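Local coordinates for protein transketolase (Campylobacter jejuni, PDB 3L84) that belongs to the thiamine diphosphate-binding transketolase family and assembles as a dimer of two identical multidomain subunits, at residues R472-V477 with V556-C561; P331-K336 with E478-W483; Y518-S523 with L539-A544; E457-F462 with F468-P473. All blocks are in the same frame, centred on the assembly; numbering follows the deposited sequence.

Interaction 1 (R472-V477 with V556-C561); sequences RPADGV and VVSMPC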
loop_
_atom_site.group_PDB
_atom_site.type_symbol
_atom_site.label_atom_id
_atom_site.label_comp_id
_atom_site.label_asym_id
_atom_site.label_seq_id
_atom_site.Cartn_x
_atom_site.Cartn_y
_atom_site.Cartn_z
ATOM N N ARG A 472 -13.596 9.911 -13.293
ATOM C CA ARG A 472 -14.469 10.267 -12.163
ATOM C C ARG A 472 -15.783 10.800 -12.761
ATOM O O ARG A 472 -16.000 12.012 -12.852
ATOM C CB ARG A 472 -13.796 11.234 -11.227
ATOM C CG ARG A 472 -14.553 11.547 -9.995
ATOM C CD ARG A 472 -13.720 12.297 -8.932
ATOM N NE ARG A 472 -14.487 12.530 -7.695
ATOM C CZ ARG A 472 -14.991 13.677 -7.279
ATOM N NH1 ARG A 472 -14.773 14.817 -7.895
ATOM N NH2 ARG A 472 -15.679 13.663 -6.155
ATOM N N PRO A 473 -16.675 9.896 -13.186
ATOM C CA PRO A 473 -17.848 10.320 -13.948
ATOM C C PRO A 473 -18.850 11.056 -13.079
ATOM O O PRO A 473 -19.037 10.725 -11.904
ATOM C CB PRO A 473 -18.432 9.004 -14.464
ATOM C CG PRO A 473 -17.950 7.990 -13.510
ATOM C CD PRO A 473 -16.552 8.421 -13.135
ATOM N N ALA A 474 -19.497 12.067 -13.651
ATOM C CA ALA A 474 -20.506 12.824 -12.950
ATOM C C ALA A 474 -21.886 12.208 -13.062
ATOM O O ALA A 474 -22.772 12.545 -12.251
ATOM C CB ALA A 474 -20.543 14.239 -13.465
ATOM N N ASP A 475 -22.090 11.283 -13.975
ATOM C CA ASP A 475 -23.415 10.646 -14.142
ATOM C C ASP A 475 -23.226 9.348 -14.882
ATOM O O ASP A 475 -22.105 8.989 -15.241
ATOM C CB ASP A 475 -24.458 11.592 -14.808
ATOM C CG ASP A 475 -24.239 11.856 -16.277
ATOM O OD1 ASP A 475 -23.313 11.303 -16.902
ATOM O OD2 ASP A 475 -25.087 12.607 -16.847
ATOM N N GLY A 476 -24.310 8.632 -15.131
ATOM C CA GLY A 476 -24.236 7.369 -15.806
ATOM C C GLY A 476 -23.773 7.430 -17.228
ATOM O O GLY A 476 -23.114 6.506 -17.699
ATOM N N VAL A 477 -24.158 8.478 -17.929
ATOM C CA VAL A 477 -23.762 8.636 -19.310
ATOM C C VAL A 477 -22.226 8.790 -19.385
ATOM O O VAL A 477 -21.547 8.132 -20.192
ATOM C CB VAL A 477 -24.477 9.808 -19.962
ATOM C CG1 VAL A 477 -23.917 10.144 -21.329
ATOM C CG2 VAL A 477 -25.999 9.509 -20.044
ATOM N N VAL A 556 -19.069 26.220 -17.801
ATOM C CA VAL A 556 -18.964 25.098 -16.879
ATOM C C VAL A 556 -18.382 23.933 -17.663
ATOM O O VAL A 556 -18.894 23.561 -18.726
ATOM C CB VAL A 556 -20.311 24.694 -16.273
ATOM C CG1 VAL A 556 -20.129 23.499 -15.346
ATOM C CG2 VAL A 556 -20.955 25.875 -15.497
ATOM N N VAL A 557 -17.309 23.397 -17.120
ATOM C CA VAL A 557 -16.575 22.289 -17.673
ATOM C C VAL A 557 -16.679 21.085 -16.767
ATOM O O VAL A 557 -16.422 21.186 -15.559
ATOM C CB VAL A 557 -15.083 22.677 -17.820
ATOM C CG1 VAL A 557 -14.208 21.441 -18.179
ATOM C CG2 VAL A 557 -14.885 23.798 -18.855
ATOM N N SER A 558 -17.071 19.959 -17.359
ATOM C CA SER A 558 -16.974 18.669 -16.692
ATOM C C SER A 558 -15.676 17.985 -17.112
ATOM O O SER A 558 -15.367 17.927 -18.315
ATOM C CB SER A 558 -18.172 17.787 -17.019
ATOM O OG SER A 558 -18.046 16.528 -16.336
HETATM N N MSE A 559 -14.904 17.527 -16.142
HETATM C CA MSE A 559 -13.621 16.889 -16.392
HETATM C C MSE A 559 -13.617 15.478 -15.816
HETATM O O MSE A 559 -12.995 15.203 -14.768
HETATM C CB MSE A 559 -12.488 17.721 -15.791
HETATM C CG MSE A 559 -11.076 17.232 -16.186
HETATM SE SE MSE A 559 -9.637 18.042 -15.228
HETATM C CE MSE A 559 -10.105 17.304 -13.506
ATOM N N PRO A 560 -14.236 14.535 -16.517
ATOM C CA PRO A 560 -14.212 13.161 -16.065
ATOM C C PRO A 560 -12.834 12.533 -16.096
ATOM O O PRO A 560 -12.639 11.540 -15.402
ATOM C CB PRO A 560 -15.200 12.471 -17.020
ATOM C CG PRO A 560 -15.225 13.339 -18.227
ATOM C CD PRO A 560 -15.133 14.728 -17.679
ATOM N N CYS A 561 -11.892 13.028 -16.901
ATOM C CA CYS A 561 -10.561 12.426 -16.931
ATOM C C CYS A 561 -9.473 13.475 -17.168
ATOM O O CYS A 561 -9.256 13.939 -18.281
ATOM C CB CYS A 561 -10.506 11.296 -17.949
ATOM S SG CYS A 561 -8.907 10.446 -17.926
HETATM O O HOH W 1 -16.927 14.693 -14.467
#
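Arg472 and Pro560 hold the two loops together through their backbones. Arg472 N donates to Pro560 O at 2.8 Å. This single direct hydrogen bond sits where the two segments come closest. The ring of Pro560 lies alongside the other loop, its CB 4.3 Å from Arg472 O. That carbonyl oxygen is also joined to Ser558 by a water. The water donates to Arg472 O over a long 3.3 Å and to Ser558 OG at 2.8 Å. Ser558 OG is also hydrogen-bonded to Glu478 OE2. Ala474 CB lies beside the same hydroxyl, 4.4 Å from Ser558 OG.

The Arg472 side chain can be followed outward. Its CB is 4.3 Å from Pro560 O and is the part of the side chain nearest the 556-561 segment. CG is anti to the backbone N (chi1 -175°), and the chain stays extended through CD to NE, running away from Pro560. It touches Val496 of strand 493-496 and Ser535. At the tip, NE forms a salt bridge with Asp442, NH2 forms another with Glu536, and NH1 bonds to Ser533. Three partners therefore fix the buried guanidinium group.

The contact joins the pyrimidine-binding domain to the C-terminal domain. Segment 472-477 links the edge strand 469-471 to helix 476-488, whose N-cap is Asp475. Segment 556-561 carries the end of strand 554-558 into helix 562-566, capped by Cys561. Helix 537-549 packs nearby, with Val537 touching both Ala474 and Ser558.

Interaction 2 (P331-K336 with E478-W483); sequences PDFKGK and ENVKAW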
loop_
_atom_site.group_PDB
_atom_site.type_symbol
_atom_site.label_atom_id
_atom_site.label_comp_id
_atom_site.label_asym_id
_atom_site.label_seq_id
_atom_site.Cartn_x
_atom_site.Cartn_y
_atom_site.Cartn_z
ATOM N N PRO A 331 -26.216 0.448 -20.962
ATOM C CA PRO A 331 -27.466 1.081 -20.493
ATOM C C PRO A 331 -27.519 2.546 -20.871
ATOM O O PRO A 331 -26.470 3.219 -20.925
ATOM C CB PRO A 331 -27.390 0.946 -18.953
ATOM C CG PRO A 331 -26.269 -0.070 -18.713
ATOM C CD PRO A 331 -25.319 0.115 -19.836
ATOM N N ASP A 332 -28.744 3.014 -21.047
ATOM C CA ASP A 332 -29.041 4.396 -21.362
ATOM C C ASP A 332 -29.433 5.078 -20.062
ATOM O O ASP A 332 -30.532 4.933 -19.568
ATOM C CB ASP A 332 -30.150 4.497 -22.383
ATOM C CG ASP A 332 -30.478 5.919 -22.753
ATOM O OD1 ASP A 332 -29.841 6.858 -22.228
ATOM O OD2 ASP A 332 -31.406 6.136 -23.579
ATOM N N PHE A 333 -28.507 5.852 -19.522
ATOM C CA PHE A 333 -28.708 6.545 -18.260
ATOM C C PHE A 333 -29.081 8.004 -18.425
ATOM O O PHE A 333 -29.104 8.761 -17.429
ATOM C CB PHE A 333 -27.447 6.454 -17.392
ATOM C CG PHE A 333 -27.087 5.063 -16.983
ATOM C CD1 PHE A 333 -27.875 4.346 -16.118
ATOM C CD2 PHE A 333 -25.879 4.526 -17.371
ATOM C CE1 PHE A 333 -27.480 3.077 -15.699
ATOM C CE2 PHE A 333 -25.496 3.280 -16.953
ATOM C CZ PHE A 333 -26.286 2.581 -16.094
ATOM N N LYS A 334 -29.331 8.431 -19.642
ATOM C CA LYS A 334 -29.712 9.814 -19.880
ATOM C C LYS A 334 -30.866 10.273 -18.991
ATOM O O LYS A 334 -31.888 9.671 -18.958
ATOM C CB LYS A 334 -29.986 10.080 -21.359
ATOM C CG LYS A 334 -30.171 11.517 -21.653
ATOM C CD LYS A 334 -30.354 11.798 -23.121
ATOM C CE LYS A 334 -30.441 13.294 -23.393
ATOM N NZ LYS A 334 -30.912 13.485 -24.777
ATOM N N GLY A 335 -30.631 11.338 -18.236
ATOM C CA GLY A 335 -31.659 11.935 -17.410
ATOM C C GLY A 335 -31.940 11.228 -16.094
ATOM O O GLY A 335 -32.839 11.645 -15.348
ATOM N N LYS A 336 -31.193 10.164 -15.795
ATOM C CA LYS A 336 -31.463 9.354 -14.614
ATOM C C LYS A 336 -30.486 9.741 -13.522
ATOM O O LYS A 336 -29.268 9.594 -13.678
ATOM C CB LYS A 336 -31.355 7.857 -14.944
ATOM C CG LYS A 336 -32.382 7.370 -15.917
ATOM C CD LYS A 336 -32.387 5.819 -16.094
ATOM C CE LYS A 336 -33.798 5.253 -16.328
ATOM N NZ LYS A 336 -34.372 5.543 -17.695
ATOM N N GLU A 478 -21.664 9.653 -18.545
ATOM C CA GLU A 478 -20.217 9.765 -18.497
ATOM C C GLU A 478 -19.573 8.417 -18.134
ATOM O O GLU A 478 -18.501 8.085 -18.620
ATOM C CB GLU A 478 -19.746 10.857 -17.524
ATOM C CG GLU A 478 -20.046 12.296 -17.911
ATOM C CD GLU A 478 -19.236 13.313 -17.159
ATOM O OE1 GLU A 478 -18.586 12.985 -16.131
ATOM O OE2 GLU A 478 -19.264 14.495 -17.585
ATOM N N ASN A 479 -20.204 7.669 -17.239
ATOM C CA ASN A 479 -19.672 6.381 -16.819
ATOM C C ASN A 479 -19.566 5.387 -17.984
ATOM O O ASN A 479 -18.589 4.651 -18.115
ATOM C CB ASN A 479 -20.532 5.849 -15.657
ATOM C CG ASN A 479 -19.960 4.683 -14.883
ATOM O OD1 ASN A 479 -18.835 4.112 -15.157
ATOM N ND2 ASN A 479 -20.665 4.334 -13.870
ATOM N N VAL A 480 -20.590 5.381 -18.855
ATOM C CA VAL A 480 -20.601 4.556 -20.056
ATOM C C VAL A 480 -19.498 5.023 -21.015
ATOM O O VAL A 480 -18.734 4.183 -21.541
ATOM C CB VAL A 480 -21.975 4.609 -20.773
ATOM C CG1 VAL A 480 -21.846 4.107 -22.206
ATOM C CG2 VAL A 480 -22.967 3.853 -19.955
ATOM N N LYS A 481 -19.422 6.327 -21.295
ATOM C CA LYS A 481 -18.420 6.830 -22.232
ATOM C C LYS A 481 -17.001 6.514 -21.728
ATOM O O LYS A 481 -16.111 6.201 -22.533
ATOM C CB LYS A 481 -18.620 8.329 -22.471
ATOM C CG LYS A 481 -19.885 8.644 -23.237
ATOM C CD LYS A 481 -20.170 10.137 -23.228
ATOM C CE LYS A 481 -21.390 10.555 -24.029
ATOM N NZ LYS A 481 -21.657 12.023 -23.759
ATOM N N ALA A 482 -16.817 6.555 -20.407
ATOM C CA ALA A 482 -15.529 6.229 -19.810
ATOM C C ALA A 482 -15.175 4.770 -20.090
ATOM O O ALA A 482 -14.041 4.473 -20.436
ATOM C CB ALA A 482 -15.554 6.461 -18.297
ATOM N N TRP A 483 -16.119 3.841 -19.915
ATOM C CA TRP A 483 -15.865 2.437 -20.240
ATOM C C TRP A 483 -15.526 2.244 -21.714
ATOM O O TRP A 483 -14.661 1.433 -22.055
ATOM C CB TRP A 483 -17.052 1.574 -19.833
ATOM C CG TRP A 483 -16.917 1.068 -18.424
ATOM C CD1 TRP A 483 -17.562 1.514 -17.312
ATOM C CD2 TRP A 483 -16.023 0.025 -17.995
ATOM N NE1 TRP A 483 -17.149 0.775 -16.219
ATOM C CE2 TRP A 483 -16.198 -0.122 -16.607
ATOM C CE3 TRP A 483 -15.080 -0.765 -18.640
ATOM C CZ2 TRP A 483 -15.500 -1.063 -15.864
ATOM C CZ3 TRP A 483 -14.371 -1.698 -17.907
ATOM C CH2 TRP A 483 -14.574 -1.844 -16.526
#
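Val480 meets Phe333 and Pro331 with one methyl, CG2. That methyl lies at the edge of the Phe333 ring, close to its plane, at 4.0 Å from Phe333 CD2. CE2 of the ring is equally near. The same methyl rests 3.7 Å from Pro331 O and 4.4 Å from Pro331 CD. Val480 places CG1 anti to its backbone N (chi1 163°). CG2 is then the branch opposite the carbonyl carbon, turned from the helix toward the loop.

The Phe333 ring also stands opposite its own carbonyl carbon, beside the backbone N (chi1 -63°). This setting brings CD2 and CE2 against Val480. One face of the ring is met by Pro331 CB, which stands 3.4 Å above the plane and toward the rim. The loop thus folds its own proline over the phenylalanine.

Local bonds shape the loop. Asp332 OD1 accepts from Lys334 N at 3.1 Å, an Asx turn. The N-H reaches the anti side of the carboxylate, 32° out of its plane. A type II turn follows from Phe333 to Lys336, with Lys336 N bonded to Phe333 O at 3.0 Å. Gly335 takes the positive phi of this turn. No hydrogen bond crosses between the two segments.

The contact sets the loop between helices 314-321 and 340-354 on one side of helix 476-488. Phe333 also touches Ser343 of helix 340-354, and Asn479 hydrogen-bonds to that serine. Farther along helix 476-488, Trp483 packs on Ile347 and Leu351 of helix 340-354 and stacks with Phe495 of strand 493-496.

Interaction 3 (Y518-S523 with L539-A544); sequences YLLKES and LCLESA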
loop_
_atom_site.group_PDB
_atom_site.type_symbol
_atom_site.label_atom_id
_atom_site.label_comp_id
_atom_site.label_asym_id
_atom_site.label_seq_id
_atom_site.Cartn_x
_atom_site.Cartn_y
_atom_site.Cartn_z
ATOM N N TYR A 518 -14.910 18.686 -21.063
ATOM C CA TYR A 518 -15.757 19.235 -22.128
ATOM C C TYR A 518 -16.685 20.283 -21.531
ATOM O O TYR A 518 -16.843 20.361 -20.299
ATOM C CB TYR A 518 -16.536 18.107 -22.835
ATOM C CG TYR A 518 -17.536 17.397 -21.973
ATOM C CD1 TYR A 518 -18.865 17.757 -22.008
ATOM C CD2 TYR A 518 -17.176 16.343 -21.145
ATOM C CE1 TYR A 518 -19.807 17.126 -21.204
ATOM C CE2 TYR A 518 -18.104 15.722 -20.361
ATOM C CZ TYR A 518 -19.427 16.084 -20.408
ATOM O OH TYR A 518 -20.395 15.471 -19.652
ATOM N N LEU A 519 -17.306 21.069 -22.400
ATOM C CA LEU A 519 -18.215 22.123 -21.933
ATOM C C LEU A 519 -19.645 21.616 -21.737
ATOM O O LEU A 519 -20.215 21.023 -22.645
ATOM C CB LEU A 519 -18.231 23.302 -22.922
ATOM C CG LEU A 519 -17.043 24.254 -22.874
ATOM C CD1 LEU A 519 -17.027 25.131 -24.098
ATOM C CD2 LEU A 519 -17.100 25.106 -21.594
ATOM N N LEU A 520 -20.213 21.870 -20.557
ATOM C CA LEU A 520 -21.645 21.679 -20.258
ATOM C C LEU A 520 -22.415 22.979 -20.436
ATOM O O LEU A 520 -23.630 22.963 -20.634
ATOM C CB LEU A 520 -21.866 21.217 -18.797
ATOM C CG LEU A 520 -21.437 19.814 -18.542
ATOM C CD1 LEU A 520 -21.477 19.543 -17.057
ATOM C CD2 LEU A 520 -22.345 18.835 -19.283
ATOM N N LYS A 521 -21.728 24.109 -20.288
ATOM C CA LYS A 521 -22.356 25.429 -20.400
ATOM C C LYS A 521 -21.314 26.339 -20.963
ATOM O O LYS A 521 -20.158 26.310 -20.517
ATOM C CB LYS A 521 -22.840 25.932 -19.030
ATOM C CG LYS A 521 -23.517 27.281 -19.029
ATOM C CD LYS A 521 -23.948 27.605 -17.604
ATOM C CE LYS A 521 -24.505 28.989 -17.429
ATOM N NZ LYS A 521 -25.299 29.002 -16.160
ATOM N N GLU A 522 -21.689 27.116 -21.971
ATOM C CA GLU A 522 -20.764 28.033 -22.632
ATOM C C GLU A 522 -21.444 29.360 -22.800
ATOM O O GLU A 522 -22.549 29.421 -23.327
ATOM C CB GLU A 522 -20.329 27.501 -23.992
ATOM C CG GLU A 522 -19.219 28.315 -24.707
ATOM C CD GLU A 522 -18.660 27.672 -25.956
ATOM O OE1 GLU A 522 -19.384 26.914 -26.630
ATOM O OE2 GLU A 522 -17.494 27.952 -26.293
ATOM N N SER A 523 -20.752 30.406 -22.389
ATOM C CA SER A 523 -21.263 31.762 -22.496
ATOM C C SER A 523 -20.260 32.643 -23.210
ATOM O O SER A 523 -19.050 32.566 -22.946
ATOM C CB SER A 523 -21.550 32.331 -21.106
ATOM O OG SER A 523 -22.479 31.522 -20.402
ATOM N N LEU A 539 -22.847 21.071 -8.436
ATOM C CA LEU A 539 -22.607 22.277 -7.634
ATOM C C LEU A 539 -22.150 23.422 -8.536
ATOM O O LEU A 539 -22.563 24.580 -8.357
ATOM C CB LEU A 539 -21.550 21.968 -6.538
ATOM C CG LEU A 539 -21.006 23.178 -5.808
ATOM C CD1 LEU A 539 -22.048 23.915 -4.996
ATOM C CD2 LEU A 539 -19.860 22.727 -4.883
ATOM N N CYS A 540 -21.273 23.114 -9.483
ATOM C CA CYS A 540 -20.792 24.132 -10.414
ATOM C C CYS A 540 -21.877 24.594 -11.383
ATOM O O CYS A 540 -21.958 25.779 -11.675
ATOM C CB CYS A 540 -19.587 23.644 -11.179
ATOM S SG CYS A 540 -18.123 23.484 -10.128
ATOM N N LEU A 541 -22.732 23.700 -11.868
ATOM C CA LEU A 541 -23.836 24.131 -12.721
ATOM C C LEU A 541 -24.759 25.100 -11.949
ATOM O O LEU A 541 -25.172 26.153 -12.476
ATOM C CB LEU A 541 -24.626 22.930 -13.268
ATOM C CG LEU A 541 -23.891 22.138 -14.315
ATOM C CD1 LEU A 541 -24.583 20.759 -14.489
ATOM C CD2 LEU A 541 -23.783 22.881 -15.659
ATOM N N GLU A 542 -25.128 24.723 -10.723
ATOM C CA GLU A 542 -25.995 25.546 -9.898
ATOM C C GLU A 542 -25.335 26.862 -9.562
ATOM O O GLU A 542 -25.991 27.912 -9.561
ATOM C CB GLU A 542 -26.403 24.811 -8.616
ATOM C CG GLU A 542 -27.237 23.519 -8.868
ATOM C CD GLU A 542 -28.715 23.765 -9.083
ATOM O OE1 GLU A 542 -29.423 24.039 -8.098
ATOM O OE2 GLU A 542 -29.167 23.646 -10.241
ATOM N N SER A 543 -24.031 26.834 -9.294
ATOM C CA SER A 543 -23.311 28.059 -8.972
ATOM C C SER A 543 -23.196 28.985 -10.188
ATOM O O SER A 543 -23.343 30.198 -10.069
ATOM C CB SER A 543 -21.927 27.768 -8.403
ATOM O OG SER A 543 -22.046 27.052 -7.173
ATOM N N ALA A 544 -22.981 28.404 -11.361
ATOM C CA ALA A 544 -22.911 29.181 -12.588
ATOM C C ALA A 544 -24.270 29.851 -12.877
ATOM O O ALA A 544 -24.328 31.003 -13.270
ATOM C CB ALA A 544 -22.498 28.302 -13.752
HETATM O O HOH W 2 -25.464 26.256 -15.202
#
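Leu520 and Lys521 form a classic beta bulge in edge strand 518-521 of the C-terminal domain, and both side chains reach helix 537-549. Both residues face Val556 of the neighbouring antiparallel strand 554-558. The bulge turns two successive side chains to the helix that packs on this mixed sheet. Val556 itself touches Leu541 and Ala544, so it lies beneath the same helix.

Leu520 meets Leu541 through aliphatic carbons: Leu520 CB is 4.0 Å from Leu541 CD2. Leu541 CG sits opposite its own carbonyl carbon (chi1 -72°), which carries CD2 across to the strand.

Lys521 is stretched out along its whole length. CG is anti to the backbone N (chi1 -179°), and the chain runs straight past Ala544. Its CD lies 4.2 Å from Ala544 CB, and its NZ lies 3.8 Å from the same methyl. The closest approach of this pair is Lys521 NZ to Ala544 C, at 3.5 Å. Asn545 OD1 adds a weak bond to NZ. The ammonium group also donates at 2.9 Å from Lys521 NZ to a water, which in turn donates to Leu541 O at 2.7 Å.

Interaction 4 (E457-F462 with F468-P473); sequences EQLSTF and FLTFRP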
loop_
_atom_site.group_PDB
_atom_site.type_symbol
_atom_site.label_atom_id
_atom_site.label_comp_id
_atom_site.label_asym_id
_atom_site.label_seq_id
_atom_site.Cartn_x
_atom_site.Cartn_y
_atom_site.Cartn_z
ATOM N N GLU A 457 -6.531 12.433 -0.779
ATOM C CA GLU A 457 -5.309 12.518 -1.591
ATOM C C GLU A 457 -5.209 11.471 -2.709
ATOM O O GLU A 457 -4.267 11.507 -3.511
ATOM C CB GLU A 457 -4.058 12.425 -0.705
ATOM C CG GLU A 457 -3.790 11.096 -0.035
ATOM C CD GLU A 457 -4.516 10.836 1.292
ATOM O OE1 GLU A 457 -5.693 11.259 1.489
ATOM O OE2 GLU A 457 -3.944 10.118 2.154
ATOM N N GLN A 458 -6.161 10.543 -2.767
ATOM C CA GLN A 458 -6.030 9.421 -3.685
ATOM C C GLN A 458 -6.191 9.800 -5.140
ATOM O O GLN A 458 -5.567 9.178 -6.005
ATOM C CB GLN A 458 -6.984 8.301 -3.278
ATOM C CG GLN A 458 -6.613 7.624 -1.956
ATOM C CD GLN A 458 -6.868 8.489 -0.732
ATOM O OE1 GLN A 458 -7.817 9.265 -0.704
ATOM N NE2 GLN A 458 -6.057 8.333 0.306
ATOM N N LEU A 459 -7.051 10.759 -5.450
ATOM C CA LEU A 459 -7.183 11.223 -6.822
ATOM C C LEU A 459 -5.842 11.756 -7.308
ATOM O O LEU A 459 -5.419 11.483 -8.445
ATOM C CB LEU A 459 -8.282 12.274 -6.872
ATOM C CG LEU A 459 -8.964 12.648 -8.149
ATOM C CD1 LEU A 459 -9.522 11.400 -8.870
ATOM C CD2 LEU A 459 -10.108 13.597 -7.822
ATOM N N SER A 460 -5.120 12.498 -6.487
ATOM C CA SER A 460 -3.798 13.012 -6.866
ATOM C C SER A 460 -2.832 11.872 -7.181
ATOM O O SER A 460 -2.069 11.934 -8.131
ATOM C CB SER A 460 -3.183 13.889 -5.797
ATOM O OG SER A 460 -3.875 15.100 -5.618
ATOM N N THR A 461 -2.818 10.836 -6.346
ATOM C CA THR A 461 -1.970 9.673 -6.561
ATOM C C THR A 461 -2.224 9.022 -7.904
ATOM O O THR A 461 -1.278 8.797 -8.664
ATOM C CB THR A 461 -2.161 8.636 -5.481
ATOM O OG1 THR A 461 -1.784 9.205 -4.218
ATOM C CG2 THR A 461 -1.379 7.352 -5.733
ATOM N N PHE A 462 -3.483 8.717 -8.203
ATOM C CA PHE A 462 -3.789 8.036 -9.444
ATOM C C PHE A 462 -3.558 8.914 -10.669
ATOM O O PHE A 462 -3.087 8.412 -11.692
ATOM C CB PHE A 462 -5.184 7.381 -9.394
ATOM C CG PHE A 462 -5.131 6.053 -8.776
ATOM C CD1 PHE A 462 -5.040 5.896 -7.433
ATOM C CD2 PHE A 462 -5.148 4.931 -9.606
ATOM C CE1 PHE A 462 -4.877 4.570 -6.880
ATOM C CE2 PHE A 462 -5.039 3.675 -9.078
ATOM C CZ PHE A 462 -4.856 3.499 -7.744
ATOM N N PHE A 468 -2.022 5.453 -16.611
ATOM C CA PHE A 468 -3.321 5.207 -16.007
ATOM C C PHE A 468 -4.256 6.264 -16.469
ATOM O O PHE A 468 -3.881 7.478 -16.560
ATOM C CB PHE A 468 -3.293 5.296 -14.475
ATOM C CG PHE A 468 -3.680 4.030 -13.775
ATOM C CD1 PHE A 468 -2.716 3.151 -13.430
ATOM C CD2 PHE A 468 -5.008 3.675 -13.576
ATOM C CE1 PHE A 468 -2.999 2.022 -12.840
ATOM C CE2 PHE A 468 -5.291 2.468 -12.918
ATOM C CZ PHE A 468 -4.297 1.649 -12.593
ATOM N N LEU A 469 -5.479 5.879 -16.742
ATOM C CA LEU A 469 -6.572 6.841 -16.874
ATOM C C LEU A 469 -7.392 6.826 -15.592
ATOM O O LEU A 469 -7.714 5.751 -15.109
ATOM C CB LEU A 469 -7.458 6.484 -18.052
ATOM C CG LEU A 469 -6.764 6.490 -19.405
ATOM C CD1 LEU A 469 -7.753 6.097 -20.506
ATOM C CD2 LEU A 469 -6.137 7.861 -19.720
ATOM N N THR A 470 -7.735 7.978 -15.054
ATOM C CA THR A 470 -8.485 8.022 -13.810
ATOM C C THR A 470 -9.814 8.699 -14.149
ATOM O O THR A 470 -9.885 9.932 -14.260
ATOM C CB THR A 470 -7.751 8.777 -12.708
ATOM O OG1 THR A 470 -6.436 8.188 -12.569
ATOM C CG2 THR A 470 -8.461 8.686 -11.352
ATOM N N PHE A 471 -10.872 7.922 -14.296
ATOM C CA PHE A 471 -12.193 8.452 -14.638
ATOM C C PHE A 471 -12.999 8.731 -13.394
ATOM O O PHE A 471 -13.092 7.872 -12.513
ATOM C CB PHE A 471 -12.964 7.478 -15.498
ATOM C CG PHE A 471 -12.392 7.277 -16.857
ATOM C CD1 PHE A 471 -12.561 8.230 -17.835
ATOM C CD2 PHE A 471 -11.663 6.142 -17.155
ATOM C CE1 PHE A 471 -12.067 8.025 -19.118
ATOM C CE2 PHE A 471 -11.170 5.961 -18.441
ATOM C CZ PHE A 471 -11.383 6.912 -19.384
ATOM N N ARG A 472 -13.596 9.911 -13.293
ATOM C CA ARG A 472 -14.469 10.267 -12.163
ATOM C C ARG A 472 -15.783 10.800 -12.761
ATOM O O ARG A 472 -16.000 12.012 -12.852
ATOM C CB ARG A 472 -13.796 11.234 -11.227
ATOM C CG ARG A 472 -14.553 11.547 -9.995
ATOM C CD ARG A 472 -13.720 12.297 -8.932
ATOM N NE ARG A 472 -14.487 12.530 -7.695
ATOM C CZ ARG A 472 -14.991 13.677 -7.279
ATOM N NH1 ARG A 472 -14.773 14.817 -7.895
ATOM N NH2 ARG A 472 -15.679 13.663 -6.155
ATOM N N PRO A 473 -16.675 9.896 -13.186
ATOM C CA PRO A 473 -17.848 10.320 -13.948
ATOM C C PRO A 473 -18.850 11.056 -13.079
ATOM O O PRO A 473 -19.037 10.725 -11.904
ATOM C CB PRO A 473 -18.432 9.004 -14.464
ATOM C CG PRO A 473 -17.950 7.990 -13.510
ATOM C CD PRO A 473 -16.552 8.421 -13.135
#
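Phe462, Thr470 and Leu459 carry this buried contact. Phe462 turns a ring edge to the face of Phe468. The planes stand at 90° and the centroids are 5.4 Å apart, a T-shaped pair. Phe462 CE2 comes 4.0 Å from Phe468 CE2, toward the rim of the receiving ring. Phe439 forms a further edge-to-face pair with Phe462.

Thr470 fits beside this pair. Its OG1 is 3.5 Å from Phe462 CB, and the hydroxyl is hydrogen-bonded to Glu563. Its methyl CG2, anti to the backbone N, packs against both Phe462 CB and Leu459.

The two segments belong to the pyrimidine-binding domain, which has the fold of the thiamine diphosphate-binding clan. Strand 469-471 is an outermost strand of its parallel sheet within the chain, and helix 458-464 lies against it. The helix and the residue just before it, Glu457, reach the second subunit: Thr461 bonds to Thr461 of that subunit, and Glu457 forms salt bridges with Lys422 and Arg426 of that subunit.

Leu459 spreads its two methyls over the strand and the residue after it. CD1 touches Thr470 CG2 at 3.8 Å. CD2 lies 4.0 Å from Arg472 CD, where the side chains cross at about a right angle.

From the N terminus, interaction 2 opens first, at 331-336, and closes a long loop at 478-483 on helix 476-488. Interaction 4 is nested inside that loop and joins helix 458-464 to strand 469-471. Interaction 1 starts at 472-477, where interaction 4 ends, and closes at 556-561, so it crosses interaction 2. Interaction 3 lies within the loop of interaction 1 and comes after interaction 2 has closed. Interaction 4 lies within the pyrimidine-binding domain, interaction 3 within the C-terminal domain, and interaction 2 ties the loop before helix 340-354 to helix 476-488. Interaction 1 bridges the two domains. Glu478 of interaction 2 connects them further, bonding to Ser558 of interaction 1 and Tyr518 of interaction 3.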